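Local coordinates for MsStt7d protein (Micromonas, PDB 4IX3) that probably transfers phosphate from ATP to proteins, this chain being the kinase catalytic domain of a homolog of the state transition kinase Stt7, at residues Y215-P225 against H243-S252; A310-L318 against A331-D339. All coordinates share one frame; numbering follows the deposited sequence. Where two conformers were deposited one is given.

Contact 1 of 2, residues Y215-P225 against H243-S252; sequences YAKADELYLLP and HKPDRFDSWS
Two hydrogen-bond donors come unusually close without bonding: the backbone N of K217 sits over the W251 indole face, 3.2 Å from W251 NE1. In the C-lobe of a protein kinase fold, the contact seats what is probably the end of the activation segment (A218-D219-E220 resembles the usual APE), and the residues after it, on the start of helix 246-261, which fits the αF position. The aliphatic part of K217 covers the same face: its CB stands 3.7 Å from the centroid of the W251 six-membered ring, a CH-pi contact. CG of K217 is anti to the backbone N (chi1 179°), which lays the chain across the indole, and NZ beyond it is gripped by D219 OD1 and E220 OE2. E220 in turn pairs with R326, consistent with the conserved Glu-Arg pair of kinases. L223 suits a buried site: its CD2 packs 3.6 Å from F248 CB and its CB meets P245. P225 crosses H243 at about a right angle, its CD over one imidazole face, 3.7 Å from the centroid. S252 OG donates to Y215 O (2.8 Å). Water 1 donates to the same Y215 O and to F248 O, its oxygen 3.4 Å above the centre of the F248 ring.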
ATOM      1  N   TYR B 215       8.461  11.580   7.769  1.00 12.87           N
ATOM      2  CA  TYR B 215       9.801  11.255   8.248  1.00 11.53           C
ATOM      3  C   TYR B 215      10.836  11.392   7.163  1.00 13.16           C
ATOM      4  O   TYR B 215      11.968  10.950   7.321  1.00 14.29           O
ATOM      5  CB  TYR B 215       9.819   9.849   8.848  1.00 11.31           C
ATOM      6  CG  TYR B 215       8.901   9.762  10.059  1.00  9.76           C
ATOM      7  CD1 TYR B 215       9.355  10.226  11.316  1.00 11.03           C
ATOM      8  CD2 TYR B 215       7.567   9.324   9.965  1.00 11.48           C
ATOM      9  CE1 TYR B 215       8.536  10.201  12.412  1.00 11.55           C
ATOM     10  CE2 TYR B 215       6.739   9.316  11.057  1.00 10.35           C
ATOM     11  CZ  TYR B 215       7.222   9.748  12.307  1.00 10.69           C
ATOM     12  OH  TYR B 215       6.374   9.769  13.383  1.00 12.38           O
ATOM     13  N   ALA B 216      10.498  12.125   6.100  1.00 16.72           N
ATOM     14  CA  ALA B 216      11.441  12.393   5.017  1.00 18.38           C
ATOM     15  C   ALA B 216      11.311  13.878   4.667  1.00 19.41           C
ATOM     16  O   ALA B 216      10.193  14.420   4.589  1.00 19.52           O
ATOM     17  CB  ALA B 216      11.090  11.527   3.793  1.00 18.77           C
ATOM     18  N   LYS B 217      12.457  14.559   4.589  1.00 18.35           N
ATOM     19  CA  LYS B 217      12.506  15.955   4.144  1.00 20.57           C
ATOM     20  C   LYS B 217      11.759  16.079   2.810  1.00 18.64           C
ATOM     21  O   LYS B 217      11.924  15.234   1.918  1.00 19.77           O
ATOM     22  CB  LYS B 217      13.975  16.412   4.033  1.00 19.84           C
ATOM     23  CG  LYS B 217      14.181  17.847   3.565  1.00 22.71           C
ATOM     24  CD  LYS B 217      15.609  18.330   3.805  1.00 25.12           C
ATOM     25  CE  LYS B 217      15.760  19.757   3.317  1.00 24.82           C
ATOM     26  NZ  LYS B 217      16.216  19.672   1.897  1.00 30.81           N
ATOM     27  N   ALA B 218      10.927  17.111   2.665  1.00 21.16           N
ATOM     28  CA  ALA B 218       9.944  17.120   1.583  1.00 19.72           C
ATOM     29  C   ALA B 218      10.596  17.081   0.200  1.00 23.57           C
ATOM     30  O   ALA B 218      10.024  16.560  -0.756  1.00 25.60           O
ATOM     31  CB  ALA B 218       9.006  18.305   1.698  1.00 23.98           C
ATOM     32  N   ASP B 219      11.788  17.648   0.064  1.00 21.69           N
ATOM     33  CA  ASP B 219      12.445  17.653  -1.235  1.00 23.09           C
ATOM     34  C   ASP B 219      13.573  16.618  -1.365  1.00 21.53           C
ATOM     35  O   ASP B 219      14.413  16.727  -2.264  1.00 24.18           O
ATOM     36  CB  ASP B 219      12.944  19.052  -1.570  1.00 25.11           C
ATOM     37  CG  ASP B 219      14.106  19.475  -0.699  1.00 24.25           C
ATOM     38  OD1 ASP B 219      14.329  18.856   0.374  1.00 26.53           O
ATOM     39  OD2 ASP B 219      14.700  20.523  -1.032  1.00 32.83           O
ATOM     40  N   GLU B 220      13.584  15.639  -0.456  1.00 18.98           N
ATOM     41  CA  GLU B 220      14.569  14.546  -0.480  1.00 18.25           C
ATOM     42  C   GLU B 220      13.834  13.245  -0.175  1.00 21.15           C
ATOM     43  O   GLU B 220      14.101  12.562   0.822  1.00 22.46           O
ATOM     44  CB  GLU B 220      15.704  14.752   0.514  1.00 20.16           C
ATOM     45  CG  GLU B 220      16.446  16.036   0.205  1.00 20.80           C
ATOM     46  CD  GLU B 220      17.581  16.346   1.160  1.00 25.83           C
ATOM     47  OE1 GLU B 220      17.963  15.470   1.979  1.00 26.09           O
ATOM     48  OE2 GLU B 220      18.046  17.509   1.098  1.00 30.00           O
ATOM     49  N   LEU B 221      12.990  12.850  -1.126  1.00 21.72           N
ATOM     50  CA  LEU B 221      12.244  11.595  -1.063  1.00 24.22           C
ATOM     51  C   LEU B 221      13.035  10.417  -1.667  1.00 23.15           C
ATOM     52  O   LEU B 221      12.533   9.299  -1.778  1.00 31.55           O
ATOM     53  CB  LEU B 221      10.845  11.773  -1.683  1.00 24.31           C
ATOM     54  CG  LEU B 221      10.068  12.924  -1.051  1.00 27.77           C
ATOM     55  CD1 LEU B 221       8.760  13.041  -1.827  1.00 30.17           C
ATOM     56  CD2 LEU B 221       9.867  12.779   0.455  1.00 29.06           C
ATOM     57  N   TYR B 222      14.287  10.649  -2.026  1.00 22.61           N
ATOM     58  CA  TYR B 222      15.145   9.686  -2.712  1.00 22.35           C
ATOM     59  C   TYR B 222      16.330   9.242  -1.839  1.00 22.84           C
ATOM     60  O   TYR B 222      16.684   9.922  -0.868  1.00 21.28           O
ATOM     61  CB  TYR B 222      15.721  10.336  -3.982  1.00 25.62           C
ATOM     62  CG  TYR B 222      16.489  11.648  -3.720  1.00 23.46           C
ATOM     63  CD1 TYR B 222      17.812  11.635  -3.239  1.00 25.15           C
ATOM     64  CD2 TYR B 222      15.870  12.887  -3.913  1.00 23.14           C
ATOM     65  CE1 TYR B 222      18.490  12.815  -2.959  1.00 24.22           C
ATOM     66  CE2 TYR B 222      16.549  14.072  -3.651  1.00 21.23           C
ATOM     67  CZ  TYR B 222      17.843  14.028  -3.173  1.00 23.79           C
ATOM     68  OH  TYR B 222      18.452  15.245  -2.951  1.00 25.77           O
ATOM     69  N   LEU B 223      17.012   8.169  -2.243  1.00 23.76           N
ATOM     70  CA  LEU B 223      18.340   7.819  -1.743  1.00 22.63           C
ATOM     71  C   LEU B 223      19.423   8.369  -2.653  1.00 23.38           C
ATOM     72  O   LEU B 223      20.378   8.990  -2.178  1.00 23.36           O
ATOM     73  CB  LEU B 223      18.514   6.307  -1.537  1.00 20.85           C
ATOM     74  CG  LEU B 223      17.614   5.689  -0.469  1.00 19.71           C
ATOM     75  CD1 LEU B 223      17.954   4.224  -0.276  1.00 18.58           C
ATOM     76  CD2 LEU B 223      17.748   6.418   0.865  1.00 18.45           C
ATOM     77  N   LEU B 224      19.246   8.239  -3.962  1.00 23.67           N
ATOM     78  CA  LEU B 224      20.180   8.830  -4.924  1.00 23.61           C
ATOM     79  C   LEU B 224      19.360   9.854  -5.689  1.00 29.27           C
ATOM     80  O   LEU B 224      18.203   9.570  -6.019  1.00 29.95           O
ATOM     81  CB  LEU B 224      20.645   7.795  -5.945  1.00 26.62           C
ATOM     82  CG  LEU B 224      21.567   6.719  -5.392  1.00 26.10           C
ATOM     83  CD1 LEU B 224      21.843   5.615  -6.409  1.00 26.86           C
ATOM     84  CD2 LEU B 224      22.845   7.323  -4.826  1.00 32.19           C
ATOM     85  N   PRO B 225      19.895  11.086  -5.871  1.00 29.01           N
ATOM     86  CA  PRO B 225      19.167  12.098  -6.625  1.00 33.56           C
ATOM     87  C   PRO B 225      19.073  11.712  -8.109  1.00 39.23           C
ATOM     88  O   PRO B 225      19.975  11.056  -8.650  1.00 37.69           O
ATOM     89  CB  PRO B 225      20.042  13.329  -6.423  1.00 38.79           C
ATOM     90  CG  PRO B 225      21.435  12.787  -6.414  1.00 34.78           C
ATOM     91  CD  PRO B 225      21.300  11.481  -5.653  1.00 29.51           C
ATOM     92  N   HIS B 243      26.591  11.078  -2.653  1.00 25.49           N
ATOM     93  CA  HIS B 243      25.180  11.366  -2.452  1.00 22.88           C
ATOM     94  C   HIS B 243      24.692  10.987  -1.070  1.00 19.43           C
ATOM     95  O   HIS B 243      23.577  11.383  -0.690  1.00 21.03           O
ATOM     96  CB  HIS B 243      24.333  10.667  -3.523  1.00 25.87           C
ATOM     97  CG  HIS B 243      24.719  11.038  -4.933  1.00 32.66           C
ATOM     98  ND1 HIS B 243      24.723  12.317  -5.390  1.00 34.68           N
ATOM     99  CD2 HIS B 243      25.126  10.239  -6.007  1.00 35.48           C
ATOM    100  CE1 HIS B 243      25.106  12.330  -6.693  1.00 52.14           C
ATOM    101  NE2 HIS B 243      25.357  11.061  -7.064  1.00 45.84           N
ATOM    102  N   LYS B 244      25.501  10.239  -0.304  1.00 19.10           N
ATOM    103  CA  LYS B 244      25.210  10.059   1.118  1.00 17.77           C
ATOM    104  C   LYS B 244      23.787   9.577   1.423  1.00 16.26           C
ATOM    105  O   LYS B 244      23.028  10.203   2.193  1.00 16.67           O
ATOM    106  CB  LYS B 244      25.485  11.340   1.934  1.00 19.93           C
ATOM    107  CG  LYS B 244      26.891  11.880   1.738  1.00 22.11           C
ATOM    108  CD  LYS B 244      27.140  13.031   2.698  1.00 24.51           C
ATOM    109  CE  LYS B 244      28.603  13.347   2.901  1.00 29.35           C
ATOM    110  NZ  LYS B 244      29.513  13.292   1.738  1.00 37.78           N
ATOM    111  N   PRO B 245      23.386   8.448   0.799  1.00 18.12           N
ATOM    112  CA  PRO B 245      22.026   7.963   0.992  1.00 16.39           C
ATOM    113  C   PRO B 245      21.714   7.614   2.443  1.00 14.01           C
ATOM    114  O   PRO B 245      20.547   7.691   2.866  1.00 16.27           O
ATOM    115  CB  PRO B 245      21.963   6.711   0.117  1.00 18.13           C
ATOM    116  CG  PRO B 245      23.409   6.257   0.023  1.00 17.48           C
ATOM    117  CD  PRO B 245      24.213   7.544  -0.011  1.00 18.49           C
ATOM    118  N   ASP B 246      22.746   7.299   3.241  1.00 14.46           N
ATOM    119  CA  ASP B 246      22.545   7.041   4.669  1.00 14.00           C
ATOM    120  C   ASP B 246      21.980   8.245   5.423  1.00 12.08           C
ATOM    121  O   ASP B 246      21.377   8.086   6.467  1.00 13.30           O
ATOM    122  CB  ASP B 246      23.858   6.566   5.314  1.00 14.33           C
ATOM    123  CG  ASP B 246      24.973   7.568   5.114  1.00 14.77           C
ATOM    124  OD1 ASP B 246      25.564   7.974   6.135  1.00 18.01           O
ATOM    125  OD2 ASP B 246      25.278   7.911   3.947  1.00 18.36           O
ATOM    126  N   ARG B 247      22.283   9.441   4.903  1.00 12.19           N
ATOM    127  CA  ARG B 247      21.760  10.685   5.511  1.00 12.70           C
ATOM    128  C   ARG B 247      20.241  10.790   5.377  1.00 12.10           C
ATOM    129  O   ARG B 247      19.610  11.537   6.136  1.00 13.46           O
ATOM    130  CB  ARG B 247      22.447  11.932   4.952  1.00 14.59           C
ATOM    131  CG  ARG B 247      23.652  12.364   5.773  1.00 17.59           C
ATOM    132  CD  ARG B 247      24.713  11.293   6.011  1.00 17.08           C
ATOM    133  NE  ARG B 247      25.951  11.931   6.439  1.00 15.61           N
ATOM    134  CZ  ARG B 247      27.167  11.422   6.267  1.00 15.05           C
ATOM    135  NH1 ARG B 247      27.311  10.167   5.842  1.00 17.99           N
ATOM    136  NH2 ARG B 247      28.242  12.149   6.540  1.00 18.68           N
ATOM    137  N   PHE B 248      19.607   9.948   4.531  1.00 12.33           N
ATOM    138  CA  PHE B 248      18.145   9.840   4.599  1.00 12.98           C
ATOM    139  C   PHE B 248      17.700   9.316   5.965  1.00 11.48           C
ATOM    140  O   PHE B 248      16.760   9.833   6.603  1.00 12.34           O
ATOM    141  CB  PHE B 248      17.655   8.906   3.473  1.00 13.87           C
ATOM    142  CG  PHE B 248      16.152   8.803   3.397  1.00 13.13           C
ATOM    143  CD1 PHE B 248      15.442   9.468   2.388  1.00 15.57           C
ATOM    144  CD2 PHE B 248      15.431   7.961   4.231  1.00 12.95           C
ATOM    145  CE1 PHE B 248      14.040   9.403   2.328  1.00 14.99           C
ATOM    146  CE2 PHE B 248      14.055   7.845   4.161  1.00 14.81           C
ATOM    147  CZ  PHE B 248      13.346   8.585   3.197  1.00 14.79           C
ATOM    148  N   ASP B 249      18.424   8.298   6.452  1.00 11.53           N
ATOM    149  CA  ASP B 249      18.135   7.752   7.778  1.00 11.69           C
ATOM    150  C   ASP B 249      18.491   8.736   8.909  1.00  9.86           C
ATOM    151  O   ASP B 249      17.802   8.778   9.914  1.00 10.41           O
ATOM    152  CB  ASP B 249      18.895   6.447   8.039  1.00 11.20           C
ATOM    153  CG  ASP B 249      18.328   5.238   7.286  1.00 11.87           C
ATOM    154  OD1 ASP B 249      17.149   5.256   6.844  1.00 10.80           O
ATOM    155  OD2 ASP B 249      19.065   4.214   7.250  1.00 11.48           O
ATOM    156  N   SER B 250      19.510   9.562   8.686  1.00 11.01           N
ATOM    157  CA  SER B 250      19.849  10.576   9.711  1.00 10.00           C
ATOM    158  C   SER B 250      18.688  11.558   9.946  1.00 10.01           C
ATOM    159  O   SER B 250      18.290  11.816  11.082  1.00 10.91           O
ATOM    160  CB  SER B 250      21.055  11.376   9.272  1.00 11.66           C
ATOM    161  OG  SER B 250      22.205  10.539   9.184  1.00 12.61           O
ATOM    162  N   TRP B 251      18.064  12.013   8.843  1.00 10.79           N
ATOM    163  CA  TRP B 251      16.919  12.951   8.963  1.00 11.47           C
ATOM    164  C   TRP B 251      15.766  12.277   9.684  1.00 10.88           C
ATOM    165  O   TRP B 251      15.185  12.819  10.619  1.00 10.95           O
ATOM    166  CB  TRP B 251      16.492  13.372   7.576  1.00 13.50           C
ATOM    167  CG  TRP B 251      15.252  14.227   7.623  1.00 13.06           C
ATOM    168  CD1 TRP B 251      13.928  13.803   7.655  1.00 14.48           C
ATOM    169  CD2 TRP B 251      15.205  15.683   7.574  1.00 12.56           C
ATOM    170  NE1 TRP B 251      13.073  14.869   7.754  1.00 13.92           N
ATOM    171  CE2 TRP B 251      13.790  16.040   7.680  1.00 12.95           C
ATOM    172  CE3 TRP B 251      16.161  16.701   7.544  1.00 13.95           C
ATOM    173  CZ2 TRP B 251      13.369  17.368   7.677  1.00 16.73           C
ATOM    174  CZ3 TRP B 251      15.737  18.030   7.570  1.00 14.75           C
ATOM    175  CH2 TRP B 251      14.364  18.352   7.671  1.00 15.23           C
ATOM    176  N   SER B 252      15.437  11.017   9.305  1.00 10.67           N
ATOM    177  CA  SER B 252      14.371  10.327  10.003  1.00 10.15           C
ATOM    178  C   SER B 252      14.666  10.101  11.486  1.00  9.55           C
ATOM    179  O   SER B 252      13.769  10.225  12.296  1.00 10.70           O
ATOM    180  CB  SER B 252      14.140   8.947   9.361  1.00 11.84           C
ATOM    181  OG  SER B 252      13.858   9.041   7.976  1.00 12.31           O
TER
HETATM  182  O   HOH W   1      14.427  11.078   5.671  1.00 16.47           O

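Contact 2 of 2, residues A310-L318 against A331-D339; sequences AGWDLCQRL and AALSHAFFD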
ATOM      1  N   ALA B 310      22.144  20.818  24.298  1.00 14.02           N
ATOM      2  CA  ALA B 310      22.781  19.723  23.587  1.00 14.34           C
ATOM      3  C   ALA B 310      21.805  19.024  22.641  1.00 13.22           C
ATOM      4  O   ALA B 310      22.167  18.644  21.518  1.00 13.78           O
ATOM      5  CB  ALA B 310      23.365  18.725  24.604  1.00 15.76           C
ATOM      6  N   GLY B 311      20.582  18.796  23.102  1.00 13.87           N
ATOM      7  CA  GLY B 311      19.604  18.080  22.271  1.00 13.93           C
ATOM      8  C   GLY B 311      19.234  18.883  21.032  1.00 14.43           C
ATOM      9  O   GLY B 311      19.096  18.326  19.931  1.00 13.02           O
ATOM     10  N   TRP B 312      19.015  20.193  21.179  1.00 14.48           N
ATOM     11  CA  TRP B 312      18.833  21.023  19.988  1.00 14.93           C
ATOM     12  C   TRP B 312      19.992  20.855  19.034  1.00 14.66           C
ATOM     13  O   TRP B 312      19.789  20.830  17.801  1.00 15.33           O
ATOM     14  CB  TRP B 312      18.716  22.501  20.341  1.00 15.02           C
ATOM     15  CG  TRP B 312      17.408  22.872  20.968  1.00 16.04           C
ATOM     16  CD1 TRP B 312      17.192  23.384  22.231  1.00 16.08           C
ATOM     17  CD2 TRP B 312      16.107  22.894  20.295  1.00 16.49           C
ATOM     18  NE1 TRP B 312      15.878  23.740  22.380  1.00 17.75           N
ATOM     19  CE2 TRP B 312      15.156  23.416  21.272  1.00 18.34           C
ATOM     20  CE3 TRP B 312      15.657  22.508  19.034  1.00 19.01           C
ATOM     21  CZ2 TRP B 312      13.804  23.559  20.976  1.00 21.64           C
ATOM     22  CZ3 TRP B 312      14.301  22.676  18.744  1.00 21.25           C
ATOM     23  CH2 TRP B 312      13.393  23.190  19.691  1.00 22.49           C
ATOM     24  N   ASP B 313      21.229  20.876  19.536  1.00 14.20           N
ATOM     25  CA  ASP B 313      22.361  20.797  18.660  1.00 14.18           C
ATOM     26  C   ASP B 313      22.359  19.458  17.920  1.00 13.95           C
ATOM     27  O   ASP B 313      22.691  19.416  16.743  1.00 14.26           O
ATOM     28  CB  ASP B 313      23.699  20.968  19.410  1.00 16.47           C
ATOM     29  CG  ASP B 313      24.852  21.158  18.433  1.00 20.40           C
ATOM     30  OD1 ASP B 313      25.637  20.208  18.234  1.00 18.68           O
ATOM     31  OD2 ASP B 313      24.947  22.237  17.785  1.00 27.82           O
ATOM     32  N   LEU B 314      22.046  18.363  18.610  1.00 12.64           N
ATOM     33  CA  LEU B 314      22.077  17.046  17.947  1.00 12.44           C
ATOM     34  C   LEU B 314      20.979  16.955  16.890  1.00 12.16           C
ATOM     35  O   LEU B 314      21.182  16.432  15.790  1.00 13.16           O
ATOM     36  CB  LEU B 314      21.919  15.917  18.979  1.00 13.17           C
ATOM     37  CG  LEU B 314      21.846  14.507  18.388  1.00 12.21           C
ATOM     38  CD1 LEU B 314      23.006  14.176  17.444  1.00 13.25           C
ATOM     39  CD2 LEU B 314      21.691  13.467  19.504  1.00 13.87           C
ATOM     40  N   CYS B 315      19.805  17.461  17.209  1.00 12.95           N
ATOM     41  CA  CYS B 315      18.746  17.594  16.200  0.50 13.00           C
ATOM     42  C   CYS B 315      19.253  18.384  14.999  1.00 13.24           C
ATOM     43  O   CYS B 315      19.037  17.977  13.866  1.00 14.06           O
ATOM     44  CB  CYS B 315      17.476  18.257  16.750  0.50 13.66           C
ATOM     45  SG  CYS B 315      16.493  17.200  17.821  0.50 12.20           S
ATOM     46  N   GLN B 316      19.916  19.526  15.212  1.00 13.99           N
ATOM     47  CA  GLN B 316      20.443  20.312  14.100  1.00 14.00           C
ATOM     48  C   GLN B 316      21.406  19.465  13.254  1.00 12.06           C
ATOM     49  O   GLN B 316      21.373  19.491  12.014  1.00 13.88           O
ATOM     50  CB  GLN B 316      21.182  21.571  14.586  1.00 15.81           C
ATOM     51  CG  GLN B 316      21.827  22.356  13.431  1.00 17.54           C
ATOM     52  CD  GLN B 316      20.773  22.954  12.527  1.00 19.63           C
ATOM     53  OE1 GLN B 316      20.297  22.329  11.563  1.00 21.96           O
ATOM     54  NE2 GLN B 316      20.364  24.163  12.857  1.00 19.09           N
ATOM     55  N   ARG B 317      22.268  18.696  13.921  1.00 12.40           N
ATOM     56  CA  ARG B 317      23.222  17.842  13.196  1.00 13.59           C
ATOM     57  C   ARG B 317      22.537  16.783  12.333  1.00 12.38           C
ATOM     58  O   ARG B 317      22.917  16.576  11.188  1.00 13.04           O
ATOM     59  CB  ARG B 317      24.146  17.081  14.183  1.00 13.59           C
ATOM     60  CG  ARG B 317      25.043  17.946  15.081  1.00 16.49           C
ATOM     61  CD  ARG B 317      25.992  18.647  14.168  1.00 15.81           C
ATOM     62  NE  ARG B 317      26.842  17.679  13.437  1.00 16.50           N
ATOM     63  CZ  ARG B 317      26.928  17.607  12.108  1.00 17.98           C
ATOM     64  NH1 ARG B 317      26.296  18.480  11.323  1.00 16.68           N
ATOM     65  NH2 ARG B 317      27.695  16.679  11.549  1.00 19.21           N
ATOM     66  N   LEU B 318      21.523  16.139  12.895  1.00 11.66           N
ATOM     67  CA  LEU B 318      20.817  15.092  12.168  1.00 11.22           C
ATOM     68  C   LEU B 318      19.893  15.653  11.084  1.00 12.48           C
ATOM     69  O   LEU B 318      19.445  14.892  10.217  1.00 13.01           O
ATOM     70  CB  LEU B 318      19.964  14.288  13.172  1.00 12.06           C
ATOM     71  CG  LEU B 318      20.770  13.344  14.114  1.00 11.54           C
ATOM     72  CD1 LEU B 318      19.888  12.792  15.197  1.00 12.93           C
ATOM     73  CD2 LEU B 318      21.401  12.188  13.304  1.00 13.96           C
ATOM     74  N   ALA B 331      28.606   9.314  13.527  1.00 15.72           N
ATOM     75  CA  ALA B 331      29.128  10.563  14.105  1.00 17.10           C
ATOM     76  C   ALA B 331      28.227  11.089  15.233  1.00 17.09           C
ATOM     77  O   ALA B 331      28.724  11.465  16.317  1.00 20.16           O
ATOM     78  CB  ALA B 331      29.342  11.601  13.017  1.00 18.89           C
ATOM     79  N   ALA B 332      26.918  11.017  15.002  1.00 15.92           N
ATOM     80  CA  ALA B 332      25.923  11.498  15.930  1.00 15.18           C
ATOM     81  C   ALA B 332      26.045  10.747  17.281  1.00 15.18           C
ATOM     82  O   ALA B 332      25.754  11.346  18.324  1.00 15.89           O
ATOM     83  CB  ALA B 332      24.527  11.340  15.305  1.00 18.30           C
ATOM     84  N   LEU B 333      26.489   9.495  17.287  1.00 18.67           N
ATOM     85  CA  LEU B 333      26.630   8.777  18.548  1.00 20.38           C
ATOM     86  C   LEU B 333      27.603   9.398  19.544  1.00 21.42           C
ATOM     87  O   LEU B 333      27.477   9.149  20.749  1.00 23.44           O
ATOM     88  CB  LEU B 333      27.171   7.381  18.287  1.00 28.57           C
ATOM     89  CG  LEU B 333      26.158   6.274  18.167  1.00 27.27           C
ATOM     90  CD1 LEU B 333      26.965   5.003  18.051  1.00 24.95           C
ATOM     91  CD2 LEU B 333      25.198   6.190  19.339  1.00 21.77           C
ATOM     92  N   SER B 334      28.578  10.165  19.051  1.00 18.67           N
ATOM     93  CA  SER B 334      29.630  10.757  19.907  1.00 20.67           C
ATOM     94  C   SER B 334      29.196  12.101  20.497  1.00 17.02           C
ATOM     95  O   SER B 334      29.955  12.800  21.149  1.00 18.85           O
ATOM     96  CB  SER B 334      30.953  10.895  19.150  1.00 25.05           C
ATOM     97  OG  SER B 334      30.784  11.757  18.040  1.00 33.37           O
ATOM     98  N   HIS B 335      28.008  12.540  20.115  1.00 14.94           N
ATOM     99  CA  HIS B 335      27.549  13.864  20.504  1.00 13.98           C
ATOM    100  C   HIS B 335      27.476  14.053  22.002  1.00 14.18           C
ATOM    101  O   HIS B 335      27.155  13.123  22.756  1.00 14.07           O
ATOM    102  CB  HIS B 335      26.203  14.159  19.841  1.00 14.75           C
ATOM    103  CG  HIS B 335      25.798  15.595  19.947  1.00 12.50           C
ATOM    104  ND1 HIS B 335      25.990  16.520  18.961  1.00 16.86           N
ATOM    105  CD2 HIS B 335      25.255  16.251  21.029  1.00 11.09           C
ATOM    106  CE1 HIS B 335      25.504  17.711  19.404  1.00 12.34           C
ATOM    107  NE2 HIS B 335      25.055  17.526  20.662  1.00 17.96           N
ATOM    108  N   ALA B 336      27.766  15.279  22.455  1.00 13.61           N
ATOM    109  CA  ALA B 336      27.602  15.641  23.865  1.00 16.12           C
ATOM    110  C   ALA B 336      26.261  15.267  24.481  1.00 16.16           C
ATOM    111  O   ALA B 336      26.167  15.038  25.690  1.00 16.71           O
ATOM    112  CB  ALA B 336      27.797  17.155  24.050  1.00 19.09           C
ATOM    113  N   PHE B 337      25.193  15.217  23.678  1.00 14.12           N
ATOM    114  CA  PHE B 337      23.913  14.806  24.196  1.00 14.11           C
ATOM    115  C   PHE B 337      23.940  13.463  24.957  1.00 13.74           C
ATOM    116  O   PHE B 337      23.168  13.237  25.884  1.00 17.90           O
ATOM    117  CB  PHE B 337      22.911  14.754  23.017  1.00 14.01           C
ATOM    118  CG  PHE B 337      21.510  14.409  23.446  1.00 12.00           C
ATOM    119  CD1 PHE B 337      20.711  15.360  24.073  1.00 12.84           C
ATOM    120  CD2 PHE B 337      20.988  13.144  23.178  1.00 12.36           C
ATOM    121  CE1 PHE B 337      19.437  15.050  24.527  1.00 13.28           C
ATOM    122  CE2 PHE B 337      19.680  12.845  23.546  1.00 11.99           C
ATOM    123  CZ  PHE B 337      18.897  13.792  24.213  1.00 13.46           C
ATOM    124  N   PHE B 338      24.854  12.586  24.562  1.00 15.57           N
ATOM    125  CA  PHE B 338      24.965  11.245  25.136  1.00 16.67           C
ATOM    126  C   PHE B 338      25.947  11.159  26.287  1.00 18.83           C
ATOM    127  O   PHE B 338      26.097  10.069  26.861  1.00 22.69           O
ATOM    128  CB  PHE B 338      25.312  10.217  24.051  1.00 15.73           C
ATOM    129  CG  PHE B 338      24.245  10.132  22.987  1.00 12.66           C
ATOM    130  CD1 PHE B 338      22.986   9.619  23.302  1.00 13.46           C
ATOM    131  CD2 PHE B 338      24.514  10.585  21.689  1.00 13.86           C
ATOM    132  CE1 PHE B 338      21.971   9.614  22.351  1.00 12.13           C
ATOM    133  CE2 PHE B 338      23.514  10.537  20.710  1.00 11.91           C
ATOM    134  CZ  PHE B 338      22.262  10.052  21.052  1.00 12.05           C
ATOM    135  N   ASP B 339      26.553  12.285  26.663  1.00 20.03           N
ATOM    136  CA  ASP B 339      27.577  12.285  27.734  1.00 20.61           C
ATOM    137  C   ASP B 339      26.951  11.941  29.082  1.00 21.08           C
ATOM    138  O   ASP B 339      25.840  12.389  29.384  1.00 23.36           O
ATOM    139  CB  ASP B 339      28.205  13.671  27.891  1.00 21.38           C
ATOM    140  CG  ASP B 339      29.202  14.026  26.808  1.00 25.03           C
ATOM    141  OD1 ASP B 339      29.497  13.198  25.906  1.00 30.99           O
ATOM    142  OD2 ASP B 339      29.701  15.179  26.896  1.00 32.22           O
TER
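L314 drives between H335 and the F337-F338 pair, and its two methyls go to different neighbours. CB of L314 sits over the centre of the H335 imidazole, 3.8 Å from the centroid and only 5° off the normal, a CH-pi contact. With CG of L314 anti to the backbone N (chi1 176°), the isobutyl group reaches across: CD1 meets A332 CB, while CD2 touches F338 CE2 at 3.7 Å and F337 CD2 at 3.8 Å. A332, small enough for close approach, also receives L318 CD2. G311 suits its place because F337 CD1 comes within 3.4 Å of its CA, and a CB there would be tight against the ring. F337 is further covered by M257 and L142, so this side is densely filled and apolar. The other side is looser and more polar, with D313 exposed and R317 partly so, the latter turning its NH1 to A325 O. Here H335 NE2 gives A310 O a weak hydrogen bond of 3.2 Å, bent to 126°. Were the imidazole of H335 replaced by an alanine here, L314 CB would probably lose the ring over it, and A310 O its second donor, L314 N being the helical one. H335-A336-F337-F338 resembles the HPFF sequence near the end of many protein kinase domains, packed between helix 302-318 and helices 141-161 and 246-261 of the C-lobe.

Along the chain the two contacts follow in series, neither nested nor crossed. Contact 1 closes first, returning the chain through helix 236-243 so that 215-225, probably the end of the activation segment and what follows it, meets the start of helix 246-261. The chain then runs through helices 268-280 and 285-291 before contact 2 folds the residues after helix 302-318 back on that helix, closing a 12-residue connection. That connection also serves contact 1: its R323 donates to Y222 O, L223 O and H243 O, while R326 O accepts from R247 NE. The contacts themselves touch where S250 O lies 3.6 Å from L318 CB. Helix 246-261 thus carries contact 1 at its start and meets contact 2 farther along.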